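Local coordinates for hypothetical protein TTHA1606 (Thermus thermophilus, PDB 2YYB), which is of unknown function but belongs to the GTP cyclohydrolase I type 2/NIF3 family and probably binds divalent metal cations, at residues V7-A12 against A223-R228; Y13-D18 against D101-V106; D22-G27 against A95-L100; R34-V39 against V58-V63. All blocks are in the same frame, centred on the assembly; numbering follows the deposited sequence.

Interaction 1. Residues V7-A12 against A223-R228; sequences VRYLDA and AHLEAR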
loop_
_atom_site.group_PDB
_atom_site.type_symbol
_atom_site.label_atom_id
_atom_site.label_comp_id
_atom_site.label_asym_id
_atom_site.label_seq_id
_atom_site.Cartn_x
_atom_site.Cartn_y
_atom_site.Cartn_z
ATOM N N VAL A 7 -20.725 22.836 17.874
ATOM C CA VAL A 7 -19.912 21.885 17.136
ATOM C C VAL A 7 -20.712 21.266 15.975
ATOM O O VAL A 7 -20.188 21.112 14.867
ATOM C CB VAL A 7 -19.357 20.773 18.060
ATOM C CG1 VAL A 7 -18.640 19.727 17.240
ATOM C CG2 VAL A 7 -18.388 21.372 19.071
ATOM N N ARG A 8 -21.975 20.935 16.225
ATOM C CA ARG A 8 -22.835 20.356 15.198
ATOM C C ARG A 8 -23.005 21.338 14.044
ATOM O O ARG A 8 -22.842 20.973 12.873
ATOM C CB ARG A 8 -24.205 20.029 15.784
ATOM C CG ARG A 8 -24.675 18.602 15.581
ATOM C CD ARG A 8 -25.219 18.055 16.886
ATOM N NE ARG A 8 -26.015 19.056 17.593
ATOM C CZ ARG A 8 -26.289 19.013 18.896
ATOM N NH1 ARG A 8 -25.830 18.008 19.637
ATOM N NH2 ARG A 8 -27.004 19.982 19.465
ATOM N N TYR A 9 -23.326 22.586 14.374
ATOM C CA TYR A 9 -23.501 23.600 13.349
ATOM C C TYR A 9 -22.237 23.726 12.509
ATOM O O TYR A 9 -22.292 23.604 11.284
ATOM C CB TYR A 9 -23.813 24.954 13.966
ATOM C CG TYR A 9 -23.903 26.065 12.937
ATOM C CD1 TYR A 9 -25.001 26.154 12.061
ATOM C CD2 TYR A 9 -22.907 27.044 12.847
ATOM C CE1 TYR A 9 -25.106 27.203 11.123
ATOM C CE2 TYR A 9 -23.005 28.087 11.917
ATOM C CZ TYR A 9 -24.106 28.159 11.062
ATOM O OH TYR A 9 -24.204 29.196 10.165
ATOM N N LEU A 10 -21.101 23.964 13.166
ATOM C CA LEU A 10 -19.832 24.114 12.456
ATOM C C LEU A 10 -19.498 22.944 11.543
ATOM O O LEU A 10 -19.095 23.145 10.399
ATOM C CB LEU A 10 -18.700 24.352 13.445
ATOM C CG LEU A 10 -18.823 25.732 14.095
ATOM C CD1 LEU A 10 -17.699 25.947 15.104
ATOM C CD2 LEU A 10 -18.775 26.788 13.002
ATOM N N ASP A 11 -19.668 21.723 12.029
ATOM C CA ASP A 11 -19.381 20.569 11.195
ATOM C C ASP A 11 -20.293 20.631 9.966
ATOM O O ASP A 11 -19.903 20.256 8.854
ATOM C CB ASP A 11 -19.634 19.278 11.969
ATOM C CG ASP A 11 -18.666 19.089 13.131
ATOM O OD1 ASP A 11 -18.953 18.247 13.999
ATOM O OD2 ASP A 11 -17.615 19.767 13.177
ATOM N N ALA A 12 -21.505 21.127 10.171
ATOM C CA ALA A 12 -22.475 21.229 9.090
ATOM C C ALA A 12 -22.102 22.328 8.108
ATOM O O ALA A 12 -21.960 22.081 6.907
ATOM C CB ALA A 12 -23.852 21.503 9.660
ATOM N N ALA A 223 -16.737 35.835 12.947
ATOM C CA ALA A 223 -17.674 36.926 12.658
ATOM C C ALA A 223 -19.030 36.384 12.228
ATOM O O ALA A 223 -20.081 36.986 12.497
ATOM C CB ALA A 223 -17.115 37.813 11.569
ATOM N N HIS A 224 -18.994 35.251 11.540
ATOM C CA HIS A 224 -20.203 34.593 11.079
ATOM C C HIS A 224 -20.983 34.124 12.293
ATOM O O HIS A 224 -22.176 34.383 12.406
ATOM C CB HIS A 224 -19.833 33.406 10.203
ATOM C CG HIS A 224 -20.999 32.577 9.770
ATOM N ND1 HIS A 224 -22.083 33.102 9.105
ATOM C CD2 HIS A 224 -21.214 31.242 9.841
ATOM C CE1 HIS A 224 -22.914 32.127 8.780
ATOM N NE2 HIS A 224 -22.411 30.988 9.216
ATOM N N LEU A 225 -20.302 33.457 13.220
ATOM C CA LEU A 225 -20.976 32.956 14.407
ATOM C C LEU A 225 -21.536 34.080 15.268
ATOM O O LEU A 225 -22.499 33.872 15.982
ATOM C CB LEU A 225 -20.042 32.069 15.239
ATOM C CG LEU A 225 -19.467 30.799 14.599
ATOM C CD1 LEU A 225 -18.413 30.205 15.526
ATOM C CD2 LEU A 225 -20.562 29.789 14.320
ATOM N N GLU A 226 -20.951 35.270 15.210
ATOM C CA GLU A 226 -21.468 36.377 16.016
ATOM C C GLU A 226 -22.703 36.983 15.371
ATOM O O GLU A 226 -23.537 37.598 16.041
ATOM C CB GLU A 226 -20.436 37.483 16.175
ATOM C CG GLU A 226 -20.971 38.681 16.945
ATOM C CD GLU A 226 -19.894 39.711 17.246
ATOM O OE1 GLU A 226 -20.017 40.423 18.269
ATOM O OE2 GLU A 226 -18.921 39.818 16.458
ATOM N N ALA A 227 -22.802 36.812 14.057
ATOM C CA ALA A 227 -23.914 37.345 13.304
ATOM C C ALA A 227 -25.108 36.450 13.486
ATOM O O ALA A 227 -26.235 36.915 13.537
ATOM C CB ALA A 227 -23.553 37.432 11.822
ATOM N N ARG A 228 -24.858 35.156 13.606
ATOM C CA ARG A 228 -25.946 34.207 13.724
ATOM C C ARG A 228 -26.268 33.728 15.139
ATOM O O ARG A 228 -27.334 33.148 15.365
ATOM C CB ARG A 228 -25.649 33.013 12.828
ATOM C CG ARG A 228 -26.715 31.972 12.800
ATOM C CD ARG A 228 -26.164 30.705 12.208
ATOM N NE ARG A 228 -27.067 29.575 12.392
ATOM C CZ ARG A 228 -28.046 29.246 11.555
ATOM N NH1 ARG A 228 -28.256 29.963 10.452
ATOM N NH2 ARG A 228 -28.816 28.198 11.829
#

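Interaction 2. Residues Y13-D18 against D101-V106; sequences YLRIQD and DAHEEV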
loop_
_atom_site.group_PDB
_atom_site.type_symbol
_atom_site.label_atom_id
_atom_site.label_comp_id
_atom_site.label_asym_id
_atom_site.label_seq_id
_atom_site.Cartn_x
_atom_site.Cartn_y
_atom_site.Cartn_z
ATOM N N TYR A 13 -21.941 23.536 8.641
ATOM C CA TYR A 13 -21.611 24.717 7.863
ATOM C C TYR A 13 -20.359 24.566 7.036
ATOM O O TYR A 13 -20.305 25.039 5.906
ATOM C CB TYR A 13 -21.462 25.921 8.794
ATOM C CG TYR A 13 -21.192 27.232 8.091
ATOM C CD1 TYR A 13 -22.144 27.813 7.249
ATOM C CD2 TYR A 13 -19.991 27.899 8.282
ATOM C CE1 TYR A 13 -21.898 29.035 6.617
ATOM C CE2 TYR A 13 -19.730 29.116 7.661
ATOM C CZ TYR A 13 -20.683 29.684 6.829
ATOM O OH TYR A 13 -20.410 30.901 6.231
ATOM N N LEU A 14 -19.342 23.924 7.603
ATOM C CA LEU A 14 -18.076 23.725 6.910
ATOM C C LEU A 14 -18.118 22.395 6.178
ATOM O O LEU A 14 -17.239 22.090 5.378
ATOM C CB LEU A 14 -16.929 23.738 7.924
ATOM C CG LEU A 14 -16.872 24.991 8.807
ATOM C CD1 LEU A 14 -15.893 24.781 9.946
ATOM C CD2 LEU A 14 -16.467 26.193 7.972
ATOM N N ARG A 15 -19.171 21.625 6.443
ATOM C CA ARG A 15 -19.358 20.304 5.854
ATOM C C ARG A 15 -18.025 19.573 5.744
ATOM O O ARG A 15 -17.543 19.267 4.664
ATOM C CB ARG A 15 -20.061 20.401 4.488
ATOM C CG ARG A 15 -19.557 21.482 3.561
ATOM C CD ARG A 15 -20.619 21.845 2.530
ATOM N NE ARG A 15 -20.399 23.192 2.011
ATOM C CZ ARG A 15 -21.339 23.956 1.454
ATOM N NH1 ARG A 15 -22.588 23.511 1.331
ATOM N NH2 ARG A 15 -21.033 25.183 1.039
ATOM N N ILE A 16 -17.451 19.294 6.904
ATOM C CA ILE A 16 -16.169 18.624 7.006
ATOM C C ILE A 16 -16.182 17.182 6.522
ATOM O O ILE A 16 -15.137 16.533 6.474
ATOM C CB ILE A 16 -15.675 18.653 8.465
ATOM C CG1 ILE A 16 -16.639 17.860 9.359
ATOM C CG2 ILE A 16 -15.581 20.100 8.941
ATOM C CD1 ILE A 16 -16.136 17.628 10.770
ATOM N N GLN A 17 -17.356 16.669 6.174
ATOM C CA GLN A 17 -17.441 15.290 5.695
ATOM C C GLN A 17 -17.001 15.212 4.231
ATOM O O GLN A 17 -16.718 14.132 3.707
ATOM C CB GLN A 17 -18.865 14.740 5.847
ATOM C CG GLN A 17 -19.925 15.488 5.051
ATOM C CD GLN A 17 -20.313 16.829 5.667
ATOM O OE1 GLN A 17 -21.082 17.593 5.080
ATOM N NE2 GLN A 17 -19.785 17.118 6.858
ATOM N N ASP A 18 -16.929 16.371 3.589
ATOM C CA ASP A 18 -16.524 16.458 2.196
ATOM C C ASP A 18 -15.012 16.417 1.991
ATOM O O ASP A 18 -14.543 16.334 0.855
ATOM C CB ASP A 18 -17.070 17.744 1.576
ATOM C CG ASP A 18 -18.567 17.697 1.358
ATOM O OD1 ASP A 18 -19.106 18.703 0.856
ATOM O OD2 ASP A 18 -19.200 16.666 1.681
ATOM N N ASP A 101 -10.216 26.268 4.432
ATOM C CA ASP A 101 -9.432 26.780 3.317
ATOM C C ASP A 101 -10.383 27.003 2.124
ATOM O O ASP A 101 -10.449 28.104 1.565
ATOM C CB ASP A 101 -8.297 25.781 2.965
ATOM C CG ASP A 101 -6.944 26.179 3.576
ATOM O OD1 ASP A 101 -6.094 25.311 3.870
ATOM O OD2 ASP A 101 -6.711 27.385 3.764
ATOM N N ALA A 102 -11.166 25.976 1.800
ATOM C CA ALA A 102 -12.086 25.990 0.664
ATOM C C ALA A 102 -13.417 26.707 0.782
ATOM O O ALA A 102 -13.925 27.221 -0.208
ATOM C CB ALA A 102 -12.348 24.562 0.212
ATOM N N HIS A 103 -14.000 26.736 1.969
ATOM C CA HIS A 103 -15.308 27.364 2.126
ATOM C C HIS A 103 -15.498 28.632 1.290
ATOM O O HIS A 103 -14.685 29.561 1.362
ATOM C CB HIS A 103 -15.578 27.687 3.591
ATOM C CG HIS A 103 -17.033 27.821 3.905
ATOM N ND1 HIS A 103 -17.830 26.737 4.204
ATOM C CD2 HIS A 103 -17.849 28.902 3.903
ATOM C CE1 HIS A 103 -19.075 27.145 4.371
ATOM N NE2 HIS A 103 -19.113 28.453 4.193
ATOM N N GLU A 104 -16.591 28.660 0.516
ATOM C CA GLU A 104 -16.929 29.797 -0.359
ATOM C C GLU A 104 -17.423 31.063 0.354
ATOM O O GLU A 104 -17.336 32.156 -0.207
ATOM C CB GLU A 104 -17.975 29.391 -1.418
ATOM C CG GLU A 104 -19.436 29.498 -0.976
ATOM C CD GLU A 104 -19.857 28.383 -0.032
ATOM O OE1 GLU A 104 -20.798 28.609 0.769
ATOM O OE2 GLU A 104 -19.256 27.284 -0.095
ATOM N N GLU A 105 -17.941 30.918 1.574
ATOM C CA GLU A 105 -18.439 32.062 2.342
ATOM C C GLU A 105 -17.407 32.681 3.283
ATOM O O GLU A 105 -17.220 33.894 3.277
ATOM C CB GLU A 105 -19.679 31.655 3.150
ATOM C CG GLU A 105 -20.990 31.781 2.400
ATOM C CD GLU A 105 -21.318 33.233 2.061
ATOM O OE1 GLU A 105 -22.346 33.476 1.384
ATOM O OE2 GLU A 105 -20.549 34.135 2.477
ATOM N N VAL A 106 -16.750 31.848 4.092
ATOM C CA VAL A 106 -15.741 32.314 5.051
ATOM C C VAL A 106 -14.351 31.697 4.823
ATOM O O VAL A 106 -13.424 31.939 5.604
ATOM C CB VAL A 106 -16.165 32.007 6.509
ATOM C CG1 VAL A 106 -17.442 32.737 6.843
ATOM C CG2 VAL A 106 -16.337 30.514 6.701
#

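Interaction 3. Residues D22-G27 against A95-L100; sequences DPSLNG and AAHLPL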
loop_
_atom_site.group_PDB
_atom_site.type_symbol
_atom_site.label_atom_id
_atom_site.label_comp_id
_atom_site.label_asym_id
_atom_site.label_seq_id
_atom_site.Cartn_x
_atom_site.Cartn_y
_atom_site.Cartn_z
ATOM N N ASP A 22 -8.143 14.718 4.557
ATOM C CA ASP A 22 -7.380 15.754 5.241
ATOM C C ASP A 22 -6.706 15.056 6.416
ATOM O O ASP A 22 -7.389 14.478 7.266
ATOM C CB ASP A 22 -8.322 16.858 5.736
ATOM C CG ASP A 22 -7.584 18.122 6.153
ATOM O OD1 ASP A 22 -8.252 19.166 6.338
ATOM O OD2 ASP A 22 -6.344 18.073 6.294
ATOM N N PRO A 23 -5.355 15.077 6.469
ATOM C CA PRO A 23 -4.661 14.414 7.581
ATOM C C PRO A 23 -5.090 14.953 8.946
ATOM O O PRO A 23 -5.254 14.189 9.893
ATOM C CB PRO A 23 -3.181 14.672 7.274
ATOM C CG PRO A 23 -3.211 15.990 6.561
ATOM C CD PRO A 23 -4.393 15.819 5.630
ATOM N N SER A 24 -5.291 16.265 9.036
ATOM C CA SER A 24 -5.694 16.884 10.296
ATOM C C SER A 24 -7.087 16.424 10.712
ATOM O O SER A 24 -7.958 16.212 9.873
ATOM C CB SER A 24 -5.687 18.404 10.179
ATOM O OG SER A 24 -6.930 18.858 9.687
ATOM N N LEU A 25 -7.284 16.269 12.013
ATOM C CA LEU A 25 -8.566 15.831 12.543
ATOM C C LEU A 25 -9.481 17.055 12.622
ATOM O O LEU A 25 -9.403 17.829 13.574
ATOM C CB LEU A 25 -8.365 15.224 13.939
ATOM C CG LEU A 25 -9.434 14.289 14.500
ATOM C CD1 LEU A 25 -10.593 14.180 13.527
ATOM C CD2 LEU A 25 -8.813 12.916 14.747
ATOM N N ASN A 26 -10.338 17.232 11.624
ATOM C CA ASN A 26 -11.230 18.381 11.600
ATOM C C ASN A 26 -12.402 18.227 12.566
ATOM O O ASN A 26 -12.948 17.128 12.732
ATOM C CB ASN A 26 -11.724 18.624 10.169
ATOM C CG ASN A 26 -10.605 19.118 9.236
ATOM O OD1 ASN A 26 -10.628 18.855 8.032
ATOM N ND2 ASN A 26 -9.629 19.840 9.794
ATOM N N GLY A 27 -12.774 19.333 13.213
ATOM C CA GLY A 27 -13.868 19.323 14.175
ATOM C C GLY A 27 -13.375 19.638 15.575
ATOM O O GLY A 27 -12.333 20.260 15.736
ATOM N N ALA A 95 -10.788 22.589 15.389
ATOM C CA ALA A 95 -9.863 22.789 14.283
ATOM C C ALA A 95 -10.548 22.613 12.922
ATOM O O ALA A 95 -11.358 21.698 12.734
ATOM C CB ALA A 95 -8.655 21.817 14.429
ATOM N N ALA A 96 -10.224 23.506 11.988
ATOM C CA ALA A 96 -10.785 23.471 10.631
ATOM C C ALA A 96 -9.659 23.736 9.629
ATOM O O ALA A 96 -9.225 24.877 9.459
ATOM C CB ALA A 96 -11.888 24.526 10.482
ATOM N N HIS A 97 -9.198 22.672 8.967
ATOM C CA HIS A 97 -8.099 22.763 8.008
ATOM C C HIS A 97 -8.526 23.030 6.555
ATOM O O HIS A 97 -8.822 24.174 6.180
ATOM C CB HIS A 97 -7.274 21.480 8.058
ATOM C CG HIS A 97 -5.967 21.577 7.340
ATOM N ND1 HIS A 97 -5.212 20.470 7.026
ATOM C CD2 HIS A 97 -5.258 22.651 6.918
ATOM C CE1 HIS A 97 -4.090 20.856 6.443
ATOM N NE2 HIS A 97 -4.092 22.177 6.366
ATOM N N LEU A 98 -8.545 21.976 5.739
ATOM C CA LEU A 98 -8.918 22.131 4.340
ATOM C C LEU A 98 -10.297 22.766 4.156
ATOM O O LEU A 98 -10.467 23.665 3.336
ATOM C CB LEU A 98 -8.877 20.779 3.609
ATOM C CG LEU A 98 -7.515 20.090 3.423
ATOM C CD1 LEU A 98 -7.718 18.809 2.618
ATOM C CD2 LEU A 98 -6.530 21.007 2.715
ATOM N N PRO A 99 -11.298 22.314 4.928
ATOM C CA PRO A 99 -12.643 22.875 4.796
ATOM C C PRO A 99 -12.747 24.374 5.048
ATOM O O PRO A 99 -13.612 25.035 4.477
ATOM C CB PRO A 99 -13.462 22.034 5.768
ATOM C CG PRO A 99 -12.471 21.645 6.792
ATOM C CD PRO A 99 -11.259 21.298 5.990
ATOM N N LEU A 100 -11.869 24.915 5.889
ATOM C CA LEU A 100 -11.889 26.347 6.170
ATOM C C LEU A 100 -11.138 27.014 5.033
ATOM O O LEU A 100 -11.366 28.179 4.716
ATOM C CB LEU A 100 -11.180 26.666 7.493
ATOM C CG LEU A 100 -11.639 27.871 8.330
ATOM C CD1 LEU A 100 -10.477 28.353 9.208
ATOM C CD2 LEU A 100 -12.119 29.000 7.446
#

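Interaction 4. Residues R34-V39 against V58-V63; sequences RTVRKV and VDFLIV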
loop_
_atom_site.group_PDB
_atom_site.type_symbol
_atom_site.label_atom_id
_atom_site.label_comp_id
_atom_site.label_asym_id
_atom_site.label_seq_id
_atom_site.Cartn_x
_atom_site.Cartn_y
_atom_site.Cartn_z
ATOM N N ARG A 34 -19.182 23.217 28.630
ATOM C CA ARG A 34 -20.363 22.936 27.835
ATOM C C ARG A 34 -21.115 24.236 27.467
ATOM O O ARG A 34 -21.883 24.257 26.499
ATOM C CB ARG A 34 -21.298 21.984 28.574
ATOM C CG ARG A 34 -22.400 21.411 27.692
ATOM C CD ARG A 34 -23.277 20.392 28.444
ATOM N NE ARG A 34 -24.140 19.633 27.536
ATOM C CZ ARG A 34 -25.035 20.167 26.698
ATOM N NH1 ARG A 34 -25.203 21.484 26.645
ATOM N NH2 ARG A 34 -25.750 19.378 25.895
ATOM N N THR A 35 -20.883 25.315 28.211
ATOM C CA THR A 35 -21.568 26.570 27.921
ATOM C C THR A 35 -20.617 27.621 27.355
ATOM O O THR A 35 -19.780 28.183 28.065
ATOM C CB THR A 35 -22.291 27.126 29.179
ATOM O OG1 THR A 35 -23.358 26.246 29.537
ATOM C CG2 THR A 35 -22.885 28.480 28.912
ATOM N N VAL A 36 -20.758 27.889 26.061
ATOM C CA VAL A 36 -19.893 28.848 25.386
ATOM C C VAL A 36 -20.403 30.270 25.510
ATOM O O VAL A 36 -21.570 30.535 25.273
ATOM C CB VAL A 36 -19.736 28.483 23.888
ATOM C CG1 VAL A 36 -18.748 29.400 23.229
ATOM C CG2 VAL A 36 -19.262 27.054 23.760
ATOM N N ARG A 37 -19.513 31.178 25.885
ATOM C CA ARG A 37 -19.863 32.580 26.048
ATOM C C ARG A 37 -18.933 33.510 25.260
ATOM O O ARG A 37 -19.198 34.713 25.153
ATOM C CB ARG A 37 -19.790 32.974 27.525
ATOM C CG ARG A 37 -20.662 32.154 28.460
ATOM C CD ARG A 37 -20.269 32.438 29.919
ATOM N NE ARG A 37 -20.752 31.420 30.858
ATOM C CZ ARG A 37 -21.933 31.464 31.465
ATOM N NH1 ARG A 37 -22.764 32.480 31.238
ATOM N NH2 ARG A 37 -22.283 30.495 32.303
ATOM N N LYS A 38 -17.840 32.980 24.720
ATOM C CA LYS A 38 -16.905 33.827 23.987
ATOM C C LYS A 38 -15.993 33.019 23.072
ATOM O O LYS A 38 -15.286 32.111 23.517
ATOM C CB LYS A 38 -16.073 34.633 24.973
ATOM C CG LYS A 38 -15.121 35.604 24.339
ATOM C CD LYS A 38 -14.487 36.468 25.386
ATOM C CE LYS A 38 -13.537 37.444 24.745
ATOM N NZ LYS A 38 -12.821 38.278 25.768
ATOM N N VAL A 39 -16.021 33.368 21.791
ATOM C CA VAL A 39 -15.244 32.687 20.769
ATOM C C VAL A 39 -13.871 33.293 20.552
ATOM O O VAL A 39 -13.698 34.511 20.599
ATOM C CB VAL A 39 -15.996 32.701 19.407
ATOM C CG1 VAL A 39 -15.071 32.209 18.268
ATOM C CG2 VAL A 39 -17.247 31.843 19.508
ATOM N N VAL A 58 -11.435 32.971 26.597
ATOM C CA VAL A 58 -12.077 32.358 25.444
ATOM C C VAL A 58 -12.629 31.006 25.875
ATOM O O VAL A 58 -11.977 30.291 26.636
ATOM C CB VAL A 58 -11.072 32.143 24.285
ATOM C CG1 VAL A 58 -11.734 31.370 23.154
ATOM C CG2 VAL A 58 -10.597 33.467 23.770
ATOM N N ASP A 59 -13.823 30.653 25.401
ATOM C CA ASP A 59 -14.423 29.352 25.750
ATOM C C ASP A 59 -14.345 28.378 24.581
ATOM O O ASP A 59 -14.284 27.166 24.762
ATOM C CB ASP A 59 -15.914 29.494 26.114
ATOM C CG ASP A 59 -16.133 30.321 27.344
ATOM O OD1 ASP A 59 -15.413 30.085 28.341
ATOM O OD2 ASP A 59 -17.021 31.198 27.324
ATOM N N PHE A 60 -14.369 28.928 23.378
ATOM C CA PHE A 60 -14.369 28.130 22.173
ATOM C C PHE A 60 -13.338 28.698 21.212
ATOM O O PHE A 60 -13.597 29.694 20.533
ATOM C CB PHE A 60 -15.760 28.195 21.551
ATOM C CG PHE A 60 -16.044 27.102 20.583
ATOM C CD1 PHE A 60 -16.630 25.915 21.011
ATOM C CD2 PHE A 60 -15.738 27.256 19.232
ATOM C CE1 PHE A 60 -16.907 24.886 20.090
ATOM C CE2 PHE A 60 -16.011 26.241 18.321
ATOM C CZ PHE A 60 -16.594 25.055 18.745
ATOM N N LEU A 61 -12.170 28.062 21.181
ATOM C CA LEU A 61 -11.050 28.466 20.322
ATOM C C LEU A 61 -11.092 27.738 18.982
ATOM O O LEU A 61 -11.129 26.496 18.924
ATOM C CB LEU A 61 -9.721 28.162 21.020
ATOM C CG LEU A 61 -8.464 28.562 20.275
ATOM C CD1 LEU A 61 -8.604 29.995 19.787
ATOM C CD2 LEU A 61 -7.261 28.421 21.169
ATOM N N ILE A 62 -11.111 28.524 17.910
ATOM C CA ILE A 62 -11.139 27.993 16.557
ATOM C C ILE A 62 -9.780 28.239 15.897
ATOM O O ILE A 62 -9.301 29.376 15.865
ATOM C CB ILE A 62 -12.219 28.701 15.732
ATOM C CG1 ILE A 62 -13.591 28.453 16.376
ATOM C CG2 ILE A 62 -12.134 28.249 14.257
ATOM C CD1 ILE A 62 -14.742 29.165 15.714
ATOM N N VAL A 63 -9.154 27.188 15.380
ATOM C CA VAL A 63 -7.861 27.351 14.716
ATOM C C VAL A 63 -7.850 26.645 13.358
ATOM O O VAL A 63 -8.584 25.668 13.148
ATOM C CB VAL A 63 -6.704 26.800 15.588
ATOM C CG1 VAL A 63 -6.645 27.565 16.912
ATOM C CG2 VAL A 63 -6.889 25.291 15.815
#

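Interaction 1. Residues V7-A12 against A223-R228
L10 and L225 mark the nearest backbone approach of two helical segments, 9.1 Å from CA to CA, and the segment axes stay 12.7 Å apart at 123° between their N-to-C directions. Side chains span the gap, above all the long Y9. Its CG lies anti to the backbone N (chi1 176°), on the side of segment 223-228, and the phenol oxygen meets the imidazole of H224. Y9 OH and H224 NE2 are hydrogen-bonded at 2.7 Å, and NE2 lies in the plane of the phenol ring at its edge. The rings touch at their borders and do not overlap. This is a helix pair packed on one side of the five-stranded sheet: helices 3-13 and 216-229 come from the two ends of the chain, and L10 rests on F60 while L225 rests on I62. On the sheet side of the Y9-H224 bond the two leucines cross at about a right angle, L10 CD2 and L225 CD2 being 3.7 Å apart. L225 CD2 also reaches the edge of the Y9 ring, 3.8 Å from Y9 CE2. R228 brings its extended arm across the phenol, with its guanidinium turned only 13° from the ring plane and R228 NE 3.3 Å from Y9 CE1.

Interaction 2. Residues Y13-D18 against D101-V106
R15 NH2 meets E104 OE2 at 3.0 Å in a salt bridge whose hydrogen bond is weak, the N-H pointing well off line at 123°. The carboxylate sits at the edge of the guanidinium, and the two side chains cross at about a right angle. The R15 chain, extended from CG to NE, starts from a residue of positive phi (38°), the C-prime position of a Schellman motif that ends helix 3-13: I16 N turns back to D11 O and R15 N to A12 O. Y13 and H103 form the broadest part of this meeting. H103 CE1 stands over the centre of the Y13 ring, 3.8 Å above its plane, and H103 NE2 is 3.3 Å from Y13 CZ. The ring planes are inclined at 41°. H224 stacks on the opposite face of Y13, which leaves the phenol between two imidazoles. At its far end Y13 reaches tip to tip toward V106, with Y13 CE2 3.8 Å from V106 CG2, while Y13 OH lies against E105 CB. L14 CD2 touches H103 ND1 at 4.0 Å. D101, a predicted metal ligand, lies on helix 98-102, two residues before H103.

Interaction 3. Residues D22-G27 against A95-L100
D22 carries the side-chain hydrogen bonding, gripping two consecutive residues with its two carboxylate oxygens. Its CG lies anti to the backbone N (chi1 -166°), toward the start of helix 98-102. There D22 OD1 accepts L98 N at 2.9 Å on its syn side, a nearly straight bond of 161°. D22 OD2 uses its syn lone pair for H97 ND1 at 2.8 Å, the oxygen standing somewhat out of the imidazole plane. S24 N adds a weak bond to the same OD2. An alanine in place of D22 would probably leave H97 ND1 and L98 N without their acceptor and the imidazole freer to turn. H97, the N-cap residue, packs edge-to-face on H64, a predicted metal ligand, so D22 probably steadies the surroundings of that site. The backbone bonds form an antiparallel hydrogen-bonded pair, in which G27 N gives to A95 O and A95 N to G27 O, both at 2.8 Å. The pair joins strand 27-30, outermost within this chain, to strand 92-95; at G27 a CB would press on the preceding carbonyl oxygen, which favours glycine. In van der Waals contact, L98 CD1 lies 3.7 Å from D22 CB, and L25 packs on P72 of the second subunit.

Interaction 4. Residues R34-V39 against V58-V63
V58 enters first, laying CG1 against the backbone of the partner segment, 3.6 Å from K38 O. That carbonyl oxygen is shared by the next two residues. D59 N gives it a nearly straight bond of 2.8 Å, lying in the carbonyl plane, and F60 N adds a weak one of 3.3 Å. The D59 side chain then folds back toward the chain opposite: CG lies beside the backbone N (chi1 -64°), and OD2 accepts R37 N at 2.9 Å, met on the anti side of the carboxylate. The other oxygen, OD1, has a salt bridge to K33, so the carboxylate probably ties this part of the chain down through R37 N and K33. An alanine at D59 would probably leave R37 N without this acceptor and K33 without its counter-charge, letting the turn move more freely. F60 pairs in parallel with V39, and V39 CA makes a C-H contact of 3.4 Å with F60 O. F60 CB is packed by V36 CG1 at 3.6 Å, and the V36 CG2 branch touches the ring obliquely. I62 finishes the apolar line, its CD1 4.0 Å from V39 CG1. Strands 39-42 and 60-63, parallel neighbours linked through helix 47-55, thus form a beta-alpha-beta crossover that begins at this contact. F60 is covered by L6, V7 and L10 of helix 3-13, whereas L61 packs on I49, F50 and A53 of helix 47-55; strands 92-95 and 233-235 adjoin the pair, one beside 60-63 and the other beside 39-42.

Interactions 4, 3, 2 and 1 enclose successively longer parts of the chain, each lying between the segments of the next. Interactions 3 and 4 share the five-stranded mixed sheet, their centres about 18 Å apart, and A96 N probably bonds to V63 O between them. Interaction 1 lies over the sheet, its centre about 12 Å from that of interaction 4, where its side chains rest on strand 60-63. Helix 3-13 runs from interaction 1 into interaction 2, about 11 Å away between centres, and helix 98-102 serves both interactions 2 and 3, whose centres are about 10 Å apart. Sheet, covering helices and the connection carrying the predicted metal ligand D101 therefore form one continuous unit.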